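Local coordinates for protein sniffer CG10964-PA (Drosophila melanogaster, PDB 1SNY) that probably reduces carbonyl compounds with NADPH, as a Rossmann-fold member of the short-chain dehydrogenase/reductase family, at residues M171-G176 with S216-W221; D129-N134 with Y189-S194. One frame throughout, in Å; residues are numbered along the deposited sequence.

Interaction 1: residues M171-G176 with S216-W221. With NAP (NADP nicotinamide-adenine-dinucleotide phosphate), chain B.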
HETATM    1  N   MSE A 171       9.083  -8.170  -7.207  1.00 19.51           N
HETATM    2  CA  MSE A 171      10.116  -8.102  -6.195  1.00 21.03           C
HETATM    3  C   MSE A 171       9.595  -7.229  -5.070  1.00 22.44           C
HETATM    4  O   MSE A 171       9.410  -6.028  -5.244  1.00 19.63           O
HETATM    5  CB  MSE A 171      11.408  -7.518  -6.766  1.00 21.87           C
HETATM    6  CG  MSE A 171      12.620  -7.806  -5.894  1.00 24.18           C
HETATM    7 SE   MSE A 171      13.143  -9.681  -5.833  1.00 27.17          SE
HETATM    8  CE  MSE A 171      11.473 -10.611  -6.089  1.00 34.77           C
ATOM      9  N   SER A 172       9.331  -7.844  -3.922  1.00 20.23           N
ATOM     10  CA  SER A 172       8.813  -7.111  -2.772  1.00 20.53           C
ATOM     11  C   SER A 172       9.898  -6.995  -1.708  1.00 19.06           C
ATOM     12  O   SER A 172      11.072  -7.005  -2.029  1.00 22.27           O
ATOM     13  CB  SER A 172       7.576  -7.829  -2.215  1.00 20.06           C
ATOM     14  OG  SER A 172       6.918  -7.042  -1.232  1.00 21.27           O
ATOM     15  N   SER A 173       9.508  -6.892  -0.442  1.00 19.63           N
ATOM     16  CA  SER A 173      10.473  -6.776   0.654  1.00 22.07           C
ATOM     17  C   SER A 173       9.858  -7.224   1.974  1.00 22.65           C
ATOM     18  O   SER A 173       8.661  -7.064   2.175  1.00 19.33           O
ATOM     19  CB  SER A 173      10.945  -5.332   0.806  1.00 24.88           C
ATOM     20  OG  SER A 173      11.602  -5.158   2.054  1.00 26.58           O
ATOM     21  N   ILE A 174      10.678  -7.775   2.872  1.00 22.94           N
ATOM     22  CA  ILE A 174      10.164  -8.232   4.164  1.00 24.85           C
ATOM     23  C   ILE A 174       9.651  -7.028   4.952  1.00 24.48           C
ATOM     24  O   ILE A 174       8.815  -7.168   5.846  1.00 22.97           O
ATOM     25  CB  ILE A 174      11.256  -8.967   4.988  1.00 24.84           C
ATOM     26  CG1 ILE A 174      10.632  -9.639   6.215  1.00 27.19           C
ATOM     27  CG2 ILE A 174      12.314  -7.984   5.451  1.00 25.68           C
ATOM     28  CD1 ILE A 174       9.713 -10.805   5.905  1.00 26.66           C
ATOM     29  N   LEU A 175      10.148  -5.843   4.612  1.00 23.75           N
ATOM     30  CA  LEU A 175       9.713  -4.620   5.284  1.00 25.52           C
ATOM     31  C   LEU A 175       8.264  -4.343   4.905  1.00 24.20           C
ATOM     32  O   LEU A 175       7.595  -3.507   5.517  1.00 24.55           O
ATOM     33  CB  LEU A 175      10.593  -3.435   4.886  1.00 24.96           C
ATOM     34  CG  LEU A 175      12.086  -3.536   5.220  1.00 28.97           C
ATOM     35  CD1 LEU A 175      12.797  -2.270   4.787  1.00 28.17           C
ATOM     36  CD2 LEU A 175      12.265  -3.749   6.711  1.00 30.22           C
ATOM     37  N   GLY A 176       7.791  -5.046   3.882  1.00 23.22           N
ATOM     38  CA  GLY A 176       6.416  -4.901   3.451  1.00 23.18           C
ATOM     39  C   GLY A 176       5.534  -5.828   4.266  1.00 22.27           C
ATOM     40  O   GLY A 176       4.316  -5.820   4.128  1.00 20.81           O
ATOM     41  N   SER A 216       4.850 -12.472  -4.806  1.00 22.30           N
ATOM     42  CA  SER A 216       5.719 -11.412  -4.328  1.00 22.54           C
ATOM     43  C   SER A 216       6.908 -12.160  -3.754  1.00 25.24           C
ATOM     44  O   SER A 216       6.741 -13.195  -3.101  1.00 23.19           O
ATOM     45  CB  SER A 216       5.058 -10.601  -3.214  1.00 23.35           C
ATOM     46  OG  SER A 216       4.100  -9.704  -3.740  1.00 21.71           O
ATOM     47  N   LEU A 217       8.105 -11.648  -3.984  1.00 22.85           N
ATOM     48  CA  LEU A 217       9.278 -12.326  -3.475  1.00 25.21           C
ATOM     49  C   LEU A 217      10.264 -11.369  -2.828  1.00 24.86           C
ATOM     50  O   LEU A 217      10.600 -10.321  -3.376  1.00 25.87           O
ATOM     51  CB  LEU A 217       9.950 -13.119  -4.615  1.00 25.83           C
ATOM     52  CG  LEU A 217      11.160 -14.003  -4.280  1.00 26.10           C
ATOM     53  CD1 LEU A 217      11.181 -15.207  -5.211  1.00 27.41           C
ATOM     54  CD2 LEU A 217      12.450 -13.208  -4.397  1.00 25.03           C
ATOM     55  N   HIS A 218      10.699 -11.736  -1.629  1.00 25.85           N
ATOM     56  CA  HIS A 218      11.680 -10.967  -0.881  1.00 26.41           C
ATOM     57  C   HIS A 218      13.001 -11.646  -1.205  1.00 28.15           C
ATOM     58  O   HIS A 218      13.157 -12.844  -0.979  1.00 28.57           O
ATOM     59  CB  HIS A 218      11.391 -11.055   0.621  1.00 24.35           C
ATOM     60  CG  HIS A 218      12.496 -10.530   1.482  1.00 26.26           C
ATOM     61  ND1 HIS A 218      12.951  -9.232   1.403  1.00 23.43           N
ATOM     62  CD2 HIS A 218      13.246 -11.132   2.438  1.00 24.32           C
ATOM     63  CE1 HIS A 218      13.931  -9.056   2.271  1.00 26.87           C
ATOM     64  NE2 HIS A 218      14.131 -10.194   2.911  1.00 25.54           N
ATOM     65  N   PRO A 219      13.963 -10.894  -1.756  1.00 27.24           N
ATOM     66  CA  PRO A 219      15.274 -11.427  -2.124  1.00 29.73           C
ATOM     67  C   PRO A 219      16.217 -11.580  -0.940  1.00 32.12           C
ATOM     68  O   PRO A 219      17.390 -11.911  -1.114  1.00 32.57           O
ATOM     69  CB  PRO A 219      15.778 -10.394  -3.123  1.00 30.16           C
ATOM     70  CG  PRO A 219      15.278  -9.113  -2.503  1.00 27.57           C
ATOM     71  CD  PRO A 219      13.858  -9.467  -2.122  1.00 29.19           C
ATOM     72  N   GLY A 220      15.695 -11.358   0.261  1.00 33.58           N
ATOM     73  CA  GLY A 220      16.523 -11.429   1.449  1.00 36.49           C
ATOM     74  C   GLY A 220      17.242 -10.096   1.536  1.00 39.54           C
ATOM     75  O   GLY A 220      17.058  -9.246   0.663  1.00 39.78           O
ATOM     76  N   TRP A 221      18.043  -9.887   2.576  1.00 40.80           N
ATOM     77  CA  TRP A 221      18.776  -8.630   2.694  1.00 41.76           C
ATOM     78  C   TRP A 221      20.083  -8.798   1.919  1.00 42.46           C
ATOM     79  O   TRP A 221      20.979  -9.529   2.345  1.00 42.26           O
ATOM     80  CB  TRP A 221      19.051  -8.302   4.166  1.00 41.21           C
ATOM     81  CG  TRP A 221      19.604  -6.921   4.370  1.00 39.01           C
ATOM     82  CD1 TRP A 221      19.638  -5.907   3.454  1.00 38.58           C
ATOM     83  CD2 TRP A 221      20.182  -6.394   5.571  1.00 39.66           C
ATOM     84  NE1 TRP A 221      20.202  -4.785   4.006  1.00 37.43           N
ATOM     85  CE2 TRP A 221      20.547  -5.054   5.305  1.00 38.79           C
ATOM     86  CE3 TRP A 221      20.429  -6.923   6.846  1.00 40.65           C
ATOM     87  CZ2 TRP A 221      21.147  -4.233   6.269  1.00 38.91           C
ATOM     88  CZ3 TRP A 221      21.025  -6.106   7.804  1.00 40.08           C
ATOM     89  CH2 TRP A 221      21.377  -4.775   7.506  1.00 39.62           C
TER
HETATM   90  PA  NAP B 400      19.170  -0.780  -6.574  1.00 34.06           P
HETATM   91  O1A NAP B 400      18.947   0.549  -6.164  1.00 36.40           O
HETATM   92  O2A NAP B 400      20.522  -1.453  -6.683  1.00 36.32           O
HETATM   93  O5B NAP B 400      18.490  -1.022  -8.002  1.00 35.73           O
HETATM   94  C5B NAP B 400      17.179  -0.460  -8.273  1.00 35.49           C
HETATM   95  C4B NAP B 400      17.049  -0.728  -9.806  1.00 34.84           C
HETATM   96  O4B NAP B 400      15.703  -0.197 -10.212  1.00 33.30           O
HETATM   97  C3B NAP B 400      18.040   0.073 -10.708  1.00 35.05           C
HETATM   98  O3B NAP B 400      18.356  -0.772 -11.826  1.00 35.69           O
HETATM   99  C2B NAP B 400      17.244   1.309 -11.069  1.00 34.43           C
HETATM  100  O2B NAP B 400      17.672   2.031 -12.216  1.00 35.80           O
HETATM  101  C1B NAP B 400      15.819   0.741 -11.254  1.00 32.59           C
HETATM  102  N9A NAP B 400      14.862   1.833 -11.192  1.00 30.85           N
HETATM  103  C8A NAP B 400      14.505   2.701 -10.180  1.00 31.11           C
HETATM  104  N7A NAP B 400      13.580   3.588 -10.529  1.00 27.18           N
HETATM  105  C5A NAP B 400      13.322   3.272 -11.854  1.00 28.11           C
HETATM  106  C6A NAP B 400      12.435   3.865 -12.770  1.00 27.78           C
HETATM  107  N6A NAP B 400      11.607   4.917 -12.548  1.00 29.95           N
HETATM  108  N1A NAP B 400      12.393   3.313 -14.065  1.00 29.72           N
HETATM  109  C2A NAP B 400      13.204   2.221 -14.417  1.00 28.49           C
HETATM  110  N3A NAP B 400      14.090   1.622 -13.533  1.00 27.91           N
HETATM  111  C4A NAP B 400      14.112   2.183 -12.265  1.00 28.80           C
HETATM  112  O3  NAP B 400      18.328  -1.745  -5.650  1.00 33.79           O
HETATM  113  PN  NAP B 400      18.185  -3.312  -5.568  1.00 35.82           P
HETATM  114  O1N NAP B 400      18.663  -3.803  -4.265  1.00 34.15           O
HETATM  115  O2N NAP B 400      18.857  -3.860  -6.777  1.00 33.07           O
HETATM  116  O5D NAP B 400      16.612  -3.500  -5.598  1.00 34.68           O
HETATM  117  C5D NAP B 400      16.005  -4.483  -6.505  1.00 34.55           C
HETATM  118  C4D NAP B 400      14.595  -4.764  -6.019  1.00 33.92           C
HETATM  119  O4D NAP B 400      14.645  -5.578  -4.819  1.00 33.91           O
HETATM  120  C3D NAP B 400      13.747  -3.512  -5.624  1.00 33.76           C
HETATM  121  O3D NAP B 400      12.379  -3.656  -6.077  1.00 33.50           O
HETATM  122  C2D NAP B 400      13.890  -3.477  -4.110  1.00 33.37           C
HETATM  123  O2D NAP B 400      12.866  -2.754  -3.464  1.00 31.55           O
HETATM  124  C1D NAP B 400      13.876  -4.917  -3.760  1.00 33.88           C
HETATM  125  N1N NAP B 400      14.571  -5.324  -2.520  1.00 33.27           N
HETATM  126  C2N NAP B 400      15.970  -5.156  -2.262  1.00 34.79           C
HETATM  127  C3N NAP B 400      16.459  -5.604  -1.025  1.00 35.43           C
HETATM  128  C7N NAP B 400      17.950  -5.451  -0.697  1.00 36.64           C
HETATM  129  O7N NAP B 400      18.309  -5.861   0.391  1.00 36.09           O
HETATM  130  N7N NAP B 400      18.778  -4.908  -1.548  1.00 34.88           N
HETATM  131  C4N NAP B 400      15.575  -6.225  -0.029  1.00 36.38           C
HETATM  132  C5N NAP B 400      14.201  -6.364  -0.343  1.00 34.79           C
HETATM  133  C6N NAP B 400      13.681  -5.918  -1.586  1.00 35.24           C
HETATM  134  P2B NAP B 400      18.745   3.272 -12.148  1.00 38.77           P
HETATM  135  O1X NAP B 400      20.127   2.620 -12.056  1.00 35.96           O
HETATM  136  O2X NAP B 400      18.483   3.944 -13.455  1.00 35.62           O
HETATM  137  O3X NAP B 400      18.422   4.087 -10.904  1.00 35.63           O
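M171 and L217 form a parallel bridge between adjacent strands, and the backbone continues the pairing one residue on: S172 N donates to L217 O (2.8 Å, N-H...O 151°), although the carbonyl is crowded in the model and its exact place is less sure. Past this bond the two strands end and the chains turn toward the cofactor, although H218 keeps a backbone bond to V258, showing how strand ends in a Rossmann fold become the walls of a cofactor site.

The apolar contacts begin at selenomethionine M171. Its side chain runs alongside that of L217, while SE meets the P219 ring at CD (3.8 Å). The methyl CE presses on L217 so tightly that its modelled position is doubtful. With CG anti to the backbone N (chi1 -163°), the chain leans on the cofactor ribose, CG lying 3.2 Å from NAP O4D. CB of S172 meets CB of S216 at 3.9 Å.

H218 supplies the flat group. I174 CB sits over the centre of one imidazole face in a CH-pi contact, 3.7 Å from the centroid and 7° off the normal, while G220 N lies over the opposite face; the ring is thus clamped from both sides, and nicotinamide C5N comes to its edge.

The nicotinamide is bordered by both segments. P219 CD lies 3.6 Å from C5N, S173 CB approaches the same atom, and W221 CD1 meets the carboxamide O7N edge-on. S173 OG accepts from L175 N in an ST turn (3.0 Å), which ties the hydroxyl to its own loop.

S172 OG bonds to N197, and S216 OG to T200 and N197, all from helix 187-207, which lies over one side of the sheet; L217 and P219 instead pack on I242 of helix 235-248, and strand 257-258 flanks S216 and L217.

Interaction 2: residues D129-N134 with Y189-S194; sequences DTLQTN and YRTSKS. With NAP (NADP nicotinamide-adenine-dinucleotide phosphate), chain B.
Segments 129-134 and 189-194, taken from helices 124-155 and 187-207, run in roughly the same direction, crossing at -30° with their axes 8.7 Å apart, and they come closest where the CA atoms of L131 and S192 stand 4.9 Å from each other.

At this close approach the small side chain of S192 faces the other helix. Its OG, held between the backbone N and carbonyl carbon (chi1 73°), reaches back to donate to Y189 O (2.8 Å), a carbonyl that also accepts from K193 N. The same hydroxyl accepts from N134 ND2 across the helices (3.2 Å), lying somewhat out of the amide plane. A second acceptor, I112 O, further fixes the rotation of the N134 amide. T130 CG2 comes to 3.5 Å from S192 OG, and L131 CD2 rests against the backbone of S192 on the other flank of the serine.

Y189 and K193, one helical turn apart, form the YxxxK signature of short-chain dehydrogenases/reductases. The tyrosine ring stands nearly perpendicular to the N134 amide plane (82°), and K193 CG lies over the rim of one ring face. Y189 OH shares a 2.7 Å hydrogen bond with the ribose O2D of NAP, while K193 NZ donates to O3D at 3.1 Å and more weakly to O2D. NZ also bonds to M171 O and to a water, which in turn donates to N134 O (2.8 Å). This asparagine-water-lysine link is consistent with the proton relay proposed for the family.

Away from the cofactor, the two helices meet the second subunit: L131 packs on V136 of that subunit and T191 on its A195, consistent with the four-helix-bundle dimer interface known in this family. T191 OG1 bonds back to the carbonyl of Y187 in its own helix.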
ATOM      1  N   ASP A 129       6.113   9.602  -4.770  1.00 24.67           N
ATOM      2  CA  ASP A 129       7.105   9.097  -5.718  1.00 22.59           C
ATOM      3  C   ASP A 129       7.444   7.622  -5.495  1.00 24.40           C
ATOM      4  O   ASP A 129       7.602   6.852  -6.459  1.00 22.81           O
ATOM      5  CB  ASP A 129       8.393   9.923  -5.643  1.00 25.93           C
ATOM      6  CG  ASP A 129       8.231  11.316  -6.227  1.00 26.96           C
ATOM      7  OD1 ASP A 129       7.172  11.595  -6.831  1.00 26.14           O
ATOM      8  OD2 ASP A 129       9.169  12.125  -6.081  1.00 31.49           O
ATOM      9  N   THR A 130       7.561   7.230  -4.229  1.00 21.36           N
ATOM     10  CA  THR A 130       7.894   5.844  -3.915  1.00 22.25           C
ATOM     11  C   THR A 130       6.710   4.962  -4.293  1.00 18.13           C
ATOM     12  O   THR A 130       6.879   3.887  -4.862  1.00 18.26           O
ATOM     13  CB  THR A 130       8.234   5.674  -2.427  1.00 20.26           C
ATOM     14  OG1 THR A 130       9.394   6.456  -2.120  1.00 24.15           O
ATOM     15  CG2 THR A 130       8.530   4.208  -2.104  1.00 22.45           C
ATOM     16  N   LEU A 131       5.508   5.427  -3.983  1.00 19.69           N
ATOM     17  CA  LEU A 131       4.317   4.673  -4.331  1.00 18.25           C
ATOM     18  C   LEU A 131       4.170   4.541  -5.852  1.00 19.26           C
ATOM     19  O   LEU A 131       3.723   3.513  -6.355  1.00 18.61           O
ATOM     20  CB  LEU A 131       3.087   5.341  -3.716  1.00 20.07           C
ATOM     21  CG  LEU A 131       2.944   5.120  -2.205  1.00 17.61           C
ATOM     22  CD1 LEU A 131       1.971   6.128  -1.617  1.00 21.11           C
ATOM     23  CD2 LEU A 131       2.466   3.688  -1.935  1.00 18.28           C
ATOM     24  N   GLN A 132       4.549   5.572  -6.602  1.00 19.66           N
ATOM     25  CA  GLN A 132       4.427   5.482  -8.058  1.00 16.71           C
ATOM     26  C   GLN A 132       5.374   4.454  -8.685  1.00 18.35           C
ATOM     27  O   GLN A 132       4.967   3.660  -9.527  1.00 19.68           O
ATOM     28  CB  GLN A 132       4.670   6.857  -8.701  1.00 20.70           C
ATOM     29  CG  GLN A 132       4.578   6.818 -10.204  1.00 20.19           C
ATOM     30  CD  GLN A 132       4.844   8.165 -10.822  1.00 25.48           C
ATOM     31  OE1 GLN A 132       5.916   8.736 -10.635  1.00 28.88           O
ATOM     32  NE2 GLN A 132       3.867   8.685 -11.556  1.00 24.63           N
ATOM     33  N   THR A 133       6.634   4.456  -8.267  1.00 19.54           N
ATOM     34  CA  THR A 133       7.623   3.534  -8.818  1.00 21.19           C
ATOM     35  C   THR A 133       7.533   2.101  -8.285  1.00 20.49           C
ATOM     36  O   THR A 133       7.672   1.141  -9.047  1.00 20.94           O
ATOM     37  CB  THR A 133       9.062   4.042  -8.557  1.00 23.11           C
ATOM     38  OG1 THR A 133       9.291   5.246  -9.301  1.00 26.84           O
ATOM     39  CG2 THR A 133      10.083   2.986  -8.970  1.00 24.32           C
ATOM     40  N   ASN A 134       7.293   1.957  -6.985  1.00 21.17           N
ATOM     41  CA  ASN A 134       7.228   0.624  -6.384  1.00 19.17           C
ATOM     42  C   ASN A 134       5.864  -0.052  -6.457  1.00 18.95           C
ATOM     43  O   ASN A 134       5.763  -1.277  -6.325  1.00 19.02           O
ATOM     44  CB  ASN A 134       7.662   0.694  -4.913  1.00 19.93           C
ATOM     45  CG  ASN A 134       9.142   0.979  -4.757  1.00 23.24           C
ATOM     46  OD1 ASN A 134       9.828   1.305  -5.723  1.00 23.88           O
ATOM     47  ND2 ASN A 134       9.642   0.867  -3.529  1.00 22.79           N
ATOM     48  N   TYR A 189       8.637   3.457   1.781  1.00 19.24           N
ATOM     49  CA  TYR A 189       9.022   2.121   1.364  1.00 18.24           C
ATOM     50  C   TYR A 189       8.041   1.047   1.821  1.00 18.81           C
ATOM     51  O   TYR A 189       7.547   0.274   1.001  1.00 18.51           O
ATOM     52  CB  TYR A 189      10.433   1.797   1.859  1.00 19.17           C
ATOM     53  CG  TYR A 189      11.040   0.603   1.155  1.00 21.17           C
ATOM     54  CD1 TYR A 189      11.375   0.663  -0.205  1.00 23.20           C
ATOM     55  CD2 TYR A 189      11.258  -0.593   1.835  1.00 22.52           C
ATOM     56  CE1 TYR A 189      11.912  -0.437  -0.867  1.00 23.22           C
ATOM     57  CE2 TYR A 189      11.796  -1.705   1.183  1.00 23.12           C
ATOM     58  CZ  TYR A 189      12.122  -1.619  -0.165  1.00 25.57           C
ATOM     59  OH  TYR A 189      12.657  -2.713  -0.801  1.00 24.65           O
ATOM     60  N   ARG A 190       7.739   1.012   3.116  1.00 19.49           N
ATOM     61  CA  ARG A 190       6.816   0.000   3.632  1.00 18.48           C
ATOM     62  C   ARG A 190       5.440   0.064   2.986  1.00 18.07           C
ATOM     63  O   ARG A 190       4.897  -0.959   2.563  1.00 19.72           O
ATOM     64  CB  ARG A 190       6.654   0.126   5.143  1.00 19.25           C
ATOM     65  CG  ARG A 190       7.879  -0.258   5.965  1.00 23.66           C
ATOM     66  CD  ARG A 190       7.517  -0.234   7.445  1.00 24.17           C
ATOM     67  NE  ARG A 190       8.664  -0.370   8.338  1.00 25.31           N
ATOM     68  CZ  ARG A 190       9.267  -1.519   8.621  1.00 28.52           C
ATOM     69  NH1 ARG A 190       8.840  -2.651   8.076  1.00 27.14           N
ATOM     70  NH2 ARG A 190      10.289  -1.535   9.471  1.00 28.62           N
ATOM     71  N   THR A 191       4.859   1.256   2.904  1.00 16.88           N
ATOM     72  CA  THR A 191       3.541   1.347   2.303  1.00 16.32           C
ATOM     73  C   THR A 191       3.534   0.870   0.859  1.00 15.13           C
ATOM     74  O   THR A 191       2.577   0.230   0.414  1.00 13.51           O
ATOM     75  CB  THR A 191       2.970   2.789   2.352  1.00 18.14           C
ATOM     76  OG1 THR A 191       3.870   3.692   1.697  1.00 15.35           O
ATOM     77  CG2 THR A 191       2.756   3.228   3.790  1.00 17.19           C
ATOM     78  N   SER A 192       4.590   1.189   0.109  1.00 14.23           N
ATOM     79  CA  SER A 192       4.645   0.789  -1.286  1.00 15.38           C
ATOM     80  C   SER A 192       4.803  -0.700  -1.491  1.00 13.74           C
ATOM     81  O   SER A 192       4.258  -1.251  -2.434  1.00 14.49           O
ATOM     82  CB  SER A 192       5.784   1.516  -2.032  1.00 15.36           C
ATOM     83  OG  SER A 192       7.072   1.022  -1.671  1.00 16.51           O
ATOM     84  N   LYS A 193       5.553  -1.356  -0.611  1.00 15.84           N
ATOM     85  CA  LYS A 193       5.752  -2.798  -0.752  1.00 15.34           C
ATOM     86  C   LYS A 193       4.543  -3.567  -0.216  1.00 15.20           C
ATOM     87  O   LYS A 193       4.199  -4.614  -0.752  1.00 17.38           O
ATOM     88  CB  LYS A 193       7.054  -3.225  -0.054  1.00 13.93           C
ATOM     89  CG  LYS A 193       8.321  -2.679  -0.713  1.00 15.72           C
ATOM     90  CD  LYS A 193       8.450  -3.119  -2.179  1.00 15.72           C
ATOM     91  CE  LYS A 193       9.892  -2.973  -2.668  1.00 17.91           C
ATOM     92  NZ  LYS A 193      10.074  -3.469  -4.062  1.00 19.07           N
ATOM     93  N   SER A 194       3.896  -3.064   0.836  1.00 14.77           N
ATOM     94  CA  SER A 194       2.692  -3.736   1.325  1.00 15.21           C
ATOM     95  C   SER A 194       1.622  -3.546   0.261  1.00 14.98           C
ATOM     96  O   SER A 194       0.785  -4.414   0.047  1.00 16.03           O
ATOM     97  CB  SER A 194       2.205  -3.157   2.670  1.00 10.31           C
ATOM     98  OG  SER A 194       3.115  -3.464   3.700  1.00 17.57           O
TER
HETATM   99  PA  NAP B 400      19.170  -0.780  -6.574  1.00 34.06           P
HETATM  100  O1A NAP B 400      18.947   0.549  -6.164  1.00 36.40           O
HETATM  101  O2A NAP B 400      20.522  -1.453  -6.683  1.00 36.32           O
HETATM  102  O5B NAP B 400      18.490  -1.022  -8.002  1.00 35.73           O
HETATM  103  C5B NAP B 400      17.179  -0.460  -8.273  1.00 35.49           C
HETATM  104  C4B NAP B 400      17.049  -0.728  -9.806  1.00 34.84           C
HETATM  105  O4B NAP B 400      15.703  -0.197 -10.212  1.00 33.30           O
HETATM  106  C3B NAP B 400      18.040   0.073 -10.708  1.00 35.05           C
HETATM  107  O3B NAP B 400      18.356  -0.772 -11.826  1.00 35.69           O
HETATM  108  C2B NAP B 400      17.244   1.309 -11.069  1.00 34.43           C
HETATM  109  O2B NAP B 400      17.672   2.031 -12.216  1.00 35.80           O
HETATM  110  C1B NAP B 400      15.819   0.741 -11.254  1.00 32.59           C
HETATM  111  N9A NAP B 400      14.862   1.833 -11.192  1.00 30.85           N
HETATM  112  C8A NAP B 400      14.505   2.701 -10.180  1.00 31.11           C
HETATM  113  N7A NAP B 400      13.580   3.588 -10.529  1.00 27.18           N
HETATM  114  C5A NAP B 400      13.322   3.272 -11.854  1.00 28.11           C
HETATM  115  C6A NAP B 400      12.435   3.865 -12.770  1.00 27.78           C
HETATM  116  N6A NAP B 400      11.607   4.917 -12.548  1.00 29.95           N
HETATM  117  N1A NAP B 400      12.393   3.313 -14.065  1.00 29.72           N
HETATM  118  C2A NAP B 400      13.204   2.221 -14.417  1.00 28.49           C
HETATM  119  N3A NAP B 400      14.090   1.622 -13.533  1.00 27.91           N
HETATM  120  C4A NAP B 400      14.112   2.183 -12.265  1.00 28.80           C
HETATM  121  O3  NAP B 400      18.328  -1.745  -5.650  1.00 33.79           O
HETATM  122  PN  NAP B 400      18.185  -3.312  -5.568  1.00 35.82           P
HETATM  123  O1N NAP B 400      18.663  -3.803  -4.265  1.00 34.15           O
HETATM  124  O2N NAP B 400      18.857  -3.860  -6.777  1.00 33.07           O
HETATM  125  O5D NAP B 400      16.612  -3.500  -5.598  1.00 34.68           O
HETATM  126  C5D NAP B 400      16.005  -4.483  -6.505  1.00 34.55           C
HETATM  127  C4D NAP B 400      14.595  -4.764  -6.019  1.00 33.92           C
HETATM  128  O4D NAP B 400      14.645  -5.578  -4.819  1.00 33.91           O
HETATM  129  C3D NAP B 400      13.747  -3.512  -5.624  1.00 33.76           C
HETATM  130  O3D NAP B 400      12.379  -3.656  -6.077  1.00 33.50           O
HETATM  131  C2D NAP B 400      13.890  -3.477  -4.110  1.00 33.37           C
HETATM  132  O2D NAP B 400      12.866  -2.754  -3.464  1.00 31.55           O
HETATM  133  C1D NAP B 400      13.876  -4.917  -3.760  1.00 33.88           C
HETATM  134  N1N NAP B 400      14.571  -5.324  -2.520  1.00 33.27           N
HETATM  135  C2N NAP B 400      15.970  -5.156  -2.262  1.00 34.79           C
HETATM  136  C3N NAP B 400      16.459  -5.604  -1.025  1.00 35.43           C
HETATM  137  C7N NAP B 400      17.950  -5.451  -0.697  1.00 36.64           C
HETATM  138  O7N NAP B 400      18.309  -5.861   0.391  1.00 36.09           O
HETATM  139  N7N NAP B 400      18.778  -4.908  -1.548  1.00 34.88           N
HETATM  140  C4N NAP B 400      15.575  -6.225  -0.029  1.00 36.38           C
HETATM  141  C5N NAP B 400      14.201  -6.364  -0.343  1.00 34.79           C
HETATM  142  C6N NAP B 400      13.681  -5.918  -1.586  1.00 35.24           C
HETATM  143  P2B NAP B 400      18.745   3.272 -12.148  1.00 38.77           P
HETATM  144  O1X NAP B 400      20.127   2.620 -12.056  1.00 35.96           O
HETATM  145  O2X NAP B 400      18.483   3.944 -13.455  1.00 35.62           O
HETATM  146  O3X NAP B 400      18.422   4.087 -10.904  1.00 35.63           O
HETATM  147  O   HOH W   1       8.408  -2.335  -6.246  1.00 24.37           O

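In the fold
Interactions 1 and 2, with centres 12 Å apart, meet neighbouring parts of the nicotinamide half of NADP: the strand-end loops border the nicotinamide ring, and the paired helices present the groups that grip its ribose. Their segments alternate along the chain, and they also touch directly. M171 O probably accepts from K193 NZ (2.9 Å), so the end of strand 167-171 helps orient the lysine, and G176 O probably accepts from S194 OG (2.7 Å), holding the short 3-10 turn against helix 187-207. Between these two ties, S173 CB packs at 3.5 Å from Y189 OH, bringing the loop of 171-176 beside the tyrosine hydroxyl at the cofactor.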